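Local coordinates for protein Mannose/sialic acid-binding lectin (Polygonatum cyrtonema, PDB 3A0C) that probably binds mannose-type carbohydrates as an anti-HIV bulb-type lectin of the beta-prism II fold, at residues Thr56-Asn59 against Ile65-Gln68. Numbering follows the deposited sequence.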
loop_
_atom_site.group_PDB
_atom_site.type_symbol
_atom_site.label_atom_id
_atom_site.label_comp_id
_atom_site.label_asym_id
_atom_site.label_seq_id
_atom_site.Cartn_x
_atom_site.Cartn_y
_atom_site.Cartn_z
ATOM N N THR A 56 9.336 12.326 -2.044
ATOM C CA THR A 56 10.077 11.234 -1.461
ATOM C C THR A 56 9.492 10.820 -0.121
ATOM O O THR A 56 9.172 11.672 0.709
ATOM C CB THR A 56 11.556 11.632 -1.241
ATOM O OG1 THR A 56 12.115 12.115 -2.466
ATOM C CG2 THR A 56 12.361 10.452 -0.772
ATOM N N LEU A 57 9.320 9.511 0.070
ATOM C CA LEU A 57 8.865 8.984 1.354
ATOM C C LEU A 57 10.116 8.344 1.998
ATOM O O LEU A 57 10.591 7.311 1.549
ATOM C CB LEU A 57 7.761 7.927 1.181
ATOM C CG LEU A 57 7.328 7.220 2.482
ATOM C CD1 LEU A 57 6.813 8.241 3.464
ATOM C CD2 LEU A 57 6.261 6.185 2.208
ATOM N N HIS A 58 10.658 8.979 3.030
ATOM C CA HIS A 58 11.852 8.479 3.711
ATOM C C HIS A 58 11.554 7.280 4.598
ATOM O O HIS A 58 10.400 7.024 4.943
ATOM C CB HIS A 58 12.468 9.592 4.561
ATOM C CG HIS A 58 12.917 10.771 3.765
ATOM N ND1 HIS A 58 13.981 10.711 2.892
ATOM C CD2 HIS A 58 12.418 12.026 3.666
ATOM C CE1 HIS A 58 14.119 11.879 2.290
ATOM N NE2 HIS A 58 13.182 12.695 2.741
ATOM N N ASN A 59 12.603 6.559 4.985
ATOM C CA ASN A 59 12.433 5.382 5.827
ATOM C C ASN A 59 11.975 5.689 7.237
ATOM O O ASN A 59 11.724 4.765 8.010
ATOM C CB ASN A 59 13.724 4.569 5.911
ATOM C CG ASN A 59 14.105 3.933 4.597
ATOM O OD1 ASN A 59 13.263 3.414 3.876
ATOM N ND2 ASN A 59 15.391 3.955 4.287
ATOM N N ILE A 65 8.525 16.957 -0.220
ATOM C CA ILE A 65 8.567 17.402 -1.613
ATOM C C ILE A 65 9.843 18.246 -1.738
ATOM O O ILE A 65 10.031 19.199 -0.993
ATOM C CB ILE A 65 7.336 18.281 -2.012
ATOM C CG1 ILE A 65 6.079 17.418 -2.171
ATOM C CG2 ILE A 65 7.605 18.999 -3.344
ATOM C CD1 ILE A 65 4.833 18.216 -2.522
ATOM N N TYR A 66 10.722 17.875 -2.662
ATOM C CA TYR A 66 11.977 18.588 -2.877
ATOM C C TYR A 66 11.982 19.198 -4.284
ATOM O O TYR A 66 11.499 18.578 -5.229
ATOM C CB TYR A 66 13.157 17.613 -2.773
ATOM C CG TYR A 66 13.440 17.015 -1.406
ATOM C CD1 TYR A 66 14.115 17.740 -0.429
ATOM C CD2 TYR A 66 13.068 15.705 -1.111
ATOM C CE1 TYR A 66 14.416 17.175 0.816
ATOM C CE2 TYR A 66 13.362 15.127 0.132
ATOM C CZ TYR A 66 14.032 15.866 1.092
ATOM O OH TYR A 66 14.279 15.315 2.335
ATOM N N ASP A 67 12.522 20.400 -4.446
ATOM C CA ASP A 67 12.567 20.976 -5.785
ATOM C C ASP A 67 13.772 20.370 -6.473
ATOM O O ASP A 67 14.346 19.407 -5.985
ATOM C CB ASP A 67 12.704 22.501 -5.749
ATOM C CG ASP A 67 14.003 22.961 -5.113
ATOM O OD1 ASP A 67 14.949 22.154 -5.028
ATOM O OD2 ASP A 67 14.085 24.138 -4.704
ATOM N N GLN A 68 14.175 20.939 -7.598
ATOM C CA GLN A 68 15.318 20.413 -8.336
ATOM C C GLN A 68 16.635 20.724 -7.636
ATOM O O GLN A 68 17.650 20.083 -7.917
ATOM C CB GLN A 68 15.333 20.981 -9.759
ATOM C CG GLN A 68 15.954 20.054 -10.791
ATOM C CD GLN A 68 15.733 20.540 -12.222
ATOM O OE1 GLN A 68 16.211 21.606 -12.614
ATOM N NE2 GLN A 68 14.999 19.756 -13.004
#
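His58 NE2 and Tyr66 OH form a hydrogen bond of 2.9 Å, a side-chain bond from the loop just after strand 54-57 to strand 63-66, the two strands of a beta hairpin in the beta-prism II fold of this bulb-type lectin. Either atom could be the donor, and at 134° the bond is markedly bent. The two aromatic groups meet rim to rim: the ring planes stand at 80°, with centroids 5.8 Å apart, so neither lies over the face of the other. His58 NE2 lies at the edge of the phenol, in its plane, 3.6 Å from Tyr66 CE2. CZ of Tyr66 in turn lies in the imidazole plane.

Both rings use the same first torsion, CG anti to the carbonyl carbon (chi1 -68° for Tyr66), yet the side chains approach from opposite directions and converge on this one bond. Thr56 meets the two rings differently. Its CG2, anti to its own backbone N, sits 3.7 Å above the imidazole plane of His58, displaced toward the rim, whereas its OG1 faces the phenol edge, 4.0 Å from Tyr66 CD2. The hydroxyl's polar partner is Arg54 NH1, which leaves its approach to the tyrosine a van der Waals one.

Thr56 and Val64 are joined by backbone hydrogen bonding between the antiparallel strands; Val64 also touches His58, and Val72 of the next strand touches Tyr66. In sequence, His58 and Tyr66 take the first and last positions of a degenerate form of the family's QXDXNXVXY mannose-binding motif, so mannose binding here is uncertain. The carbon nearest the bonded phenol oxygen on the histidine side is His58 CE1, 3.4 Å from Tyr66 OH.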